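Local coordinates for oxidase (Sinorhizobium meliloti, PDB 4FFU), which is of uncertain function but belongs to the MaoC-like hot-dog family, many of whose members are enoyl-thioester hydratases, and is only tentatively called a monoamine oxidase, at residues 32-37 with 144-149; 88-93 with 121-126. All coordinates share one frame; numbering follows the deposited sequence.

Contact 1 of 2, residues 32-37 with 144-149; sequences EDYEQG and VVERCE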
loop_
_atom_site.group_PDB
_atom_site.type_symbol
_atom_site.label_atom_id
_atom_site.label_comp_id
_atom_site.label_asym_id
_atom_site.label_seq_id
_atom_site.Cartn_x
_atom_site.Cartn_y
_atom_site.Cartn_z
ATOM N N GLU I 32 39.075 1.186 -7.754
ATOM C CA GLU I 32 40.262 1.942 -7.314
ATOM C C GLU I 32 39.945 3.254 -6.611
ATOM O O GLU I 32 40.722 3.702 -5.768
ATOM C CB GLU I 32 41.224 2.203 -8.486
ATOM C CG GLU I 32 41.797 0.942 -9.120
ATOM C CD GLU I 32 40.912 0.347 -10.212
ATOM O OE1 GLU I 32 39.767 0.814 -10.409
ATOM O OE2 GLU I 32 41.374 -0.603 -10.876
ATOM N N ASP I 33 38.813 3.871 -6.948
ATOM C CA ASP I 33 38.460 5.171 -6.380
ATOM C C ASP I 33 37.630 5.149 -5.080
ATOM O O ASP I 33 37.360 6.198 -4.493
ATOM C CB ASP I 33 37.800 6.040 -7.447
ATOM C CG ASP I 33 38.662 6.172 -8.700
ATOM O OD1 ASP I 33 39.912 6.128 -8.590
ATOM O OD2 ASP I 33 38.084 6.309 -9.793
ATOM N N TYR I 34 37.232 3.963 -4.614
ATOM C CA TYR I 34 36.638 3.879 -3.284
ATOM C C TYR I 34 37.686 4.240 -2.258
ATOM O O TYR I 34 38.821 3.759 -2.332
ATOM C CB TYR I 34 36.091 2.471 -3.014
ATOM C CG TYR I 34 34.645 2.317 -3.447
ATOM C CD1 TYR I 34 33.594 2.605 -2.569
ATOM C CD2 TYR I 34 34.324 1.882 -4.729
ATOM C CE1 TYR I 34 32.260 2.453 -2.965
ATOM C CE2 TYR I 34 33.005 1.733 -5.130
ATOM C CZ TYR I 34 31.977 2.026 -4.254
ATOM O OH TYR I 34 30.667 1.865 -4.677
ATOM N N GLU I 35 37.327 5.096 -1.311
ATOM C CA GLU I 35 38.296 5.520 -0.312
ATOM C C GLU I 35 37.986 4.861 1.007
ATOM O O GLU I 35 36.936 5.124 1.575
ATOM C CB GLU I 35 38.235 7.038 -0.129
ATOM C CG GLU I 35 38.318 7.809 -1.428
ATOM C CD GLU I 35 37.986 9.274 -1.235
ATOM O OE1 GLU I 35 36.833 9.594 -0.853
ATOM O OE2 GLU I 35 38.888 10.098 -1.466
ATOM N N GLN I 36 38.894 4.022 1.514
ATOM C CA GLN I 36 38.706 3.476 2.845
ATOM C C GLN I 36 38.494 4.588 3.838
ATOM O O GLN I 36 39.229 5.585 3.828
ATOM C CB GLN I 36 39.909 2.656 3.298
ATOM C CG GLN I 36 40.074 1.361 2.560
ATOM C CD GLN I 36 41.371 0.684 2.935
ATOM O OE1 GLN I 36 42.091 0.198 2.070
ATOM N NE2 GLN I 36 41.697 0.691 4.228
ATOM N N GLY I 37 37.505 4.405 4.707
ATOM C CA GLY I 37 37.245 5.352 5.766
ATOM C C GLY I 37 36.240 6.414 5.378
ATOM O O GLY I 37 35.803 7.167 6.238
ATOM N N VAL I 144 34.444 -4.548 -2.335
ATOM C CA VAL I 144 34.415 -3.439 -1.370
ATOM C C VAL I 144 33.388 -3.771 -0.282
ATOM O O VAL I 144 32.254 -4.132 -0.590
ATOM C CB VAL I 144 34.041 -2.103 -2.048
ATOM C CG1 VAL I 144 34.003 -0.966 -1.031
ATOM C CG2 VAL I 144 35.014 -1.776 -3.178
ATOM N N VAL I 145 33.797 -3.672 0.982
ATOM C CA VAL I 145 32.848 -3.836 2.087
ATOM C C VAL I 145 32.411 -2.459 2.590
ATOM O O VAL I 145 33.243 -1.645 3.003
ATOM C CB VAL I 145 33.446 -4.635 3.244
ATOM C CG1 VAL I 145 32.473 -4.668 4.434
ATOM C CG2 VAL I 145 33.841 -6.037 2.778
ATOM N N GLU I 146 31.104 -2.212 2.547
ATOM C CA GLU I 146 30.505 -1.029 3.175
ATOM C C GLU I 146 29.820 -1.422 4.493
ATOM O O GLU I 146 28.823 -2.157 4.504
ATOM C CB GLU I 146 29.472 -0.401 2.245
ATOM C CG GLU I 146 30.055 0.126 0.946
ATOM C CD GLU I 146 29.104 1.046 0.209
ATOM O OE1 GLU I 146 27.884 0.773 0.174
ATOM O OE2 GLU I 146 29.593 2.040 -0.356
ATOM N N ARG I 147 30.342 -0.910 5.598
ATOM C CA ARG I 147 29.744 -1.135 6.898
ATOM C C ARG I 147 28.520 -0.240 7.014
ATOM O O ARG I 147 28.640 0.982 6.847
ATOM C CB ARG I 147 30.748 -0.803 7.999
ATOM C CG ARG I 147 30.156 -0.912 9.397
ATOM C CD ARG I 147 30.697 -2.138 10.106
ATOM N NE ARG I 147 30.238 -2.247 11.499
ATOM C CZ ARG I 147 29.529 -3.273 11.972
ATOM N NH1 ARG I 147 29.191 -4.283 11.166
ATOM N NH2 ARG I 147 29.176 -3.293 13.260
ATOM N N CYS I 148 27.350 -0.828 7.290
ATOM C CA CYS I 148 26.122 -0.054 7.423
ATOM C C CYS I 148 25.703 -0.085 8.882
ATOM O O CYS I 148 25.593 -1.153 9.467
ATOM C CB CYS I 148 25.005 -0.622 6.543
ATOM S SG CYS I 148 25.411 -0.549 4.775
ATOM N N GLU I 149 25.475 1.087 9.461
ATOM C CA GLU I 149 25.000 1.182 10.815
ATOM C C GLU I 149 23.759 2.035 10.840
ATOM O O GLU I 149 23.822 3.231 10.499
ATOM C CB GLU I 149 26.051 1.827 11.713
ATOM C CG GLU I 149 27.317 1.018 11.853
ATOM C CD GLU I 149 28.374 1.804 12.582
ATOM O OE1 GLU I 149 29.016 2.655 11.940
ATOM O OE2 GLU I 149 28.546 1.584 13.798
HETATM O O HOH W 1 28.847 2.451 -2.992
#

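Contact 2 of 2, residues 88-93 with 121-126; sequences FSIGVG and DTIRTR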
loop_
_atom_site.group_PDB
_atom_site.type_symbol
_atom_site.label_atom_id
_atom_site.label_comp_id
_atom_site.label_asym_id
_atom_site.label_seq_id
_atom_site.Cartn_x
_atom_site.Cartn_y
_atom_site.Cartn_z
ATOM N N PHE I 88 16.141 -3.618 8.638
ATOM C CA PHE I 88 17.125 -3.902 7.594
ATOM C C PHE I 88 16.740 -3.269 6.253
ATOM O O PHE I 88 17.553 -2.558 5.670
ATOM C CB PHE I 88 17.336 -5.408 7.454
ATOM C CG PHE I 88 18.425 -5.782 6.478
ATOM C CD1 PHE I 88 19.719 -5.297 6.630
ATOM C CD2 PHE I 88 18.154 -6.669 5.422
ATOM C CE1 PHE I 88 20.741 -5.634 5.737
ATOM C CE2 PHE I 88 19.175 -7.017 4.523
ATOM C CZ PHE I 88 20.457 -6.501 4.676
ATOM N N SER I 89 15.523 -3.560 5.757
ATOM C CA SER I 89 15.080 -3.056 4.451
ATOM C C SER I 89 15.015 -1.540 4.382
ATOM O O SER I 89 15.433 -0.943 3.392
ATOM C CB SER I 89 13.724 -3.657 4.064
ATOM O OG SER I 89 13.808 -5.074 4.020
ATOM N N ILE I 90 14.459 -0.922 5.425
ATOM C CA ILE I 90 14.400 0.539 5.452
ATOM C C ILE I 90 15.778 1.125 5.665
ATOM O O ILE I 90 16.145 2.130 5.019
ATOM C CB ILE I 90 13.363 1.076 6.470
ATOM C CG1 ILE I 90 11.949 0.666 6.014
ATOM C CG2 ILE I 90 13.414 2.607 6.582
ATOM C CD1 ILE I 90 10.868 1.131 6.974
ATOM N N GLY I 91 16.550 0.528 6.568
ATOM C CA GLY I 91 17.905 1.059 6.820
ATOM C C GLY I 91 18.745 1.095 5.545
ATOM O O GLY I 91 19.432 2.073 5.293
ATOM N N VAL I 92 18.697 0.014 4.761
ATOM C CA VAL I 92 19.359 -0.080 3.459
ATOM C C VAL I 92 18.714 0.857 2.438
ATOM O O VAL I 92 19.406 1.549 1.673
ATOM C CB VAL I 92 19.346 -1.561 2.941
ATOM C CG1 VAL I 92 19.735 -1.635 1.461
ATOM C CG2 VAL I 92 20.262 -2.417 3.817
ATOM N N GLY I 93 17.379 0.910 2.440
ATOM C CA GLY I 93 16.656 1.768 1.510
ATOM C C GLY I 93 17.025 3.233 1.655
ATOM O O GLY I 93 17.091 3.936 0.653
ATOM N N ASP I 121 10.270 5.958 16.778
ATOM C CA ASP I 121 11.724 6.070 16.646
ATOM C C ASP I 121 12.063 6.612 15.266
ATOM O O ASP I 121 11.363 6.325 14.276
ATOM C CB ASP I 121 12.414 4.702 16.854
ATOM C CG ASP I 121 12.431 4.244 18.342
ATOM O OD1 ASP I 121 12.027 5.018 19.237
ATOM O OD2 ASP I 121 12.831 3.076 18.595
ATOM N N THR I 122 13.155 7.361 15.187
ATOM C CA THR I 122 13.613 7.899 13.925
ATOM C C THR I 122 14.988 7.303 13.649
ATOM O O THR I 122 15.839 7.287 14.533
ATOM C CB THR I 122 13.663 9.444 13.983
ATOM O OG1 THR I 122 12.348 9.929 14.239
ATOM C CG2 THR I 122 14.161 10.042 12.642
ATOM N N ILE I 123 15.178 6.776 12.445
ATOM C CA ILE I 123 16.448 6.159 12.064
ATOM C C ILE I 123 17.173 6.860 10.919
ATOM O O ILE I 123 16.538 7.479 10.050
ATOM C CB ILE I 123 16.331 4.638 11.757
ATOM C CG1 ILE I 123 15.365 4.371 10.591
ATOM C CG2 ILE I 123 15.922 3.904 13.024
ATOM C CD1 ILE I 123 15.428 2.959 9.990
ATOM N N ARG I 124 18.505 6.771 10.955
ATOM C CA ARG I 124 19.379 7.227 9.866
ATOM C C ARG I 124 20.396 6.134 9.672
ATOM O O ARG I 124 20.642 5.336 10.580
ATOM C CB ARG I 124 20.136 8.497 10.270
ATOM C CG ARG I 124 19.269 9.727 10.463
ATOM C CD ARG I 124 19.983 10.718 11.375
ATOM N NE ARG I 124 20.018 10.217 12.755
ATOM C CZ ARG I 124 20.861 10.618 13.710
ATOM N NH1 ARG I 124 21.785 11.547 13.459
ATOM N NH2 ARG I 124 20.782 10.077 14.925
ATOM N N THR I 125 20.990 6.069 8.486
ATOM C CA THR I 125 21.999 5.034 8.238
ATOM C C THR I 125 23.344 5.675 7.964
ATOM O O THR I 125 23.444 6.600 7.161
ATOM C CB THR I 125 21.612 4.114 7.079
ATOM O OG1 THR I 125 20.344 3.507 7.393
ATOM C CG2 THR I 125 22.667 2.994 6.916
ATOM N N ARG I 126 24.365 5.196 8.674
ATOM C CA ARG I 126 25.737 5.628 8.415
ATOM C C ARG I 126 26.423 4.561 7.578
ATOM O O ARG I 126 26.349 3.368 7.905
ATOM C CB ARG I 126 26.505 5.828 9.737
ATOM C CG ARG I 126 27.916 6.388 9.537
ATOM C CD ARG I 126 28.480 6.916 10.852
ATOM N NE ARG I 126 28.542 5.811 11.802
ATOM C CZ ARG I 126 28.264 5.911 13.095
ATOM N NH1 ARG I 126 27.894 7.077 13.604
ATOM N NH2 ARG I 126 28.341 4.834 13.875
#

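Contact 1 of 2, residues 32-37 with 144-149
Y34 reaches from the loop before strand 39-46 onto V144 and E146 of strand 141-151. Its CB points toward that strand. At the root of the ring, CG lies about equally far from the two methyls of V144. One ring atom further, each methyl has its own neighbour: CD1 lies 3.9 Å from V144 CG1, and CD2 lies 4.0 Å from V144 CG2. V144 CG1 also makes a CH-pi contact over the ring face, 4.3 Å from the centroid and 25° off the ring normal. V144 places this methyl anti to its backbone N (chi1 179°), on the Y34 side. Farther out, CE1 comes 3.8 Å from E146 OE2 at the ring edge. The carboxylate is turned 76° from the ring plane. The two polar ends are joined by a water, which lies in the ring plane 2.5 Å from Y34 OH. The same water donates to E146 OE2 at 2.8 Å. N100 ND2 is a second partner of Y34 OH, so this buried hydroxyl is gripped twice. The loop thus lays Y34 on the sheet, where I129 of strand 122-134 and V167 of strand 157-168 also pack against Y34 and V144.

Contact 2 of 2, residues 88-93 with 121-126
The carbonyl group of G91 is the flat group that meets strand 122-134, through T125. The hydroxyl of T125 donates from OG1 to G91 O at 2.7 Å. It approaches at a bent C=O...donor angle of 117° and is tilted 25° out of the carbonyl plane. The rest of the threonine gathers round the same oxygen: CB is 3.5 Å from G91 O and CG2 is 3.7 Å from it. OG1 is turned anti to the carbonyl carbon of T125, which brings it to the helix. On the N side of G91 the neighbour is apolar. I123 CD1 lies 4.3 Å from G91 N and 4.0 Å from I90 CG2. The I90 and I123 side chains meet at about a right angle. I123 has CG1 between its backbone N and carbonyl carbon, and the chain then extends to carry CD1 to the helix. G91, lacking a side chain, sits close to the strand: G91 CA is 5.9 Å from T125 CA. The axes of the two segments pass 7.8 Å apart at 58°. This is consistent with the hot-dog fold of MaoC-like proteins, in which an antiparallel sheet wraps round a central helix. V150 of strand 141-151 packs beside I123 and T125, and I47 touches I90 and I123. F88, pointing away from strand 122-134, meets Y108 of strand 103-113 edge-to-face. Residues of a second subunit, among them T85 and H58, pack on helix 84-93.

Both contacts reach the same antiparallel sheet through neighbouring strands, and their centres are about 18 Å apart. Contact 1 is farther from the chain centre, about 14 Å, against about 6 Å for contact 2 (centre to centre). Their strands, 141-151 and 122-134, are sequential and adjacent. The contacts touch directly there: E149 OE1 forms a salt bridge with R126 NH2 at 3.0 Å, and E149 O packs on T125 CG2 at 3.8 Å. Along the chain, contact 2 is nested within the loop closed by contact 1. Contact 1 joins the loop before strand 39-46 to strand 141-151. Contact 2 joins helix 84-93, on which a second subunit also packs, to strand 122-134. Neither contact includes a bound ligand.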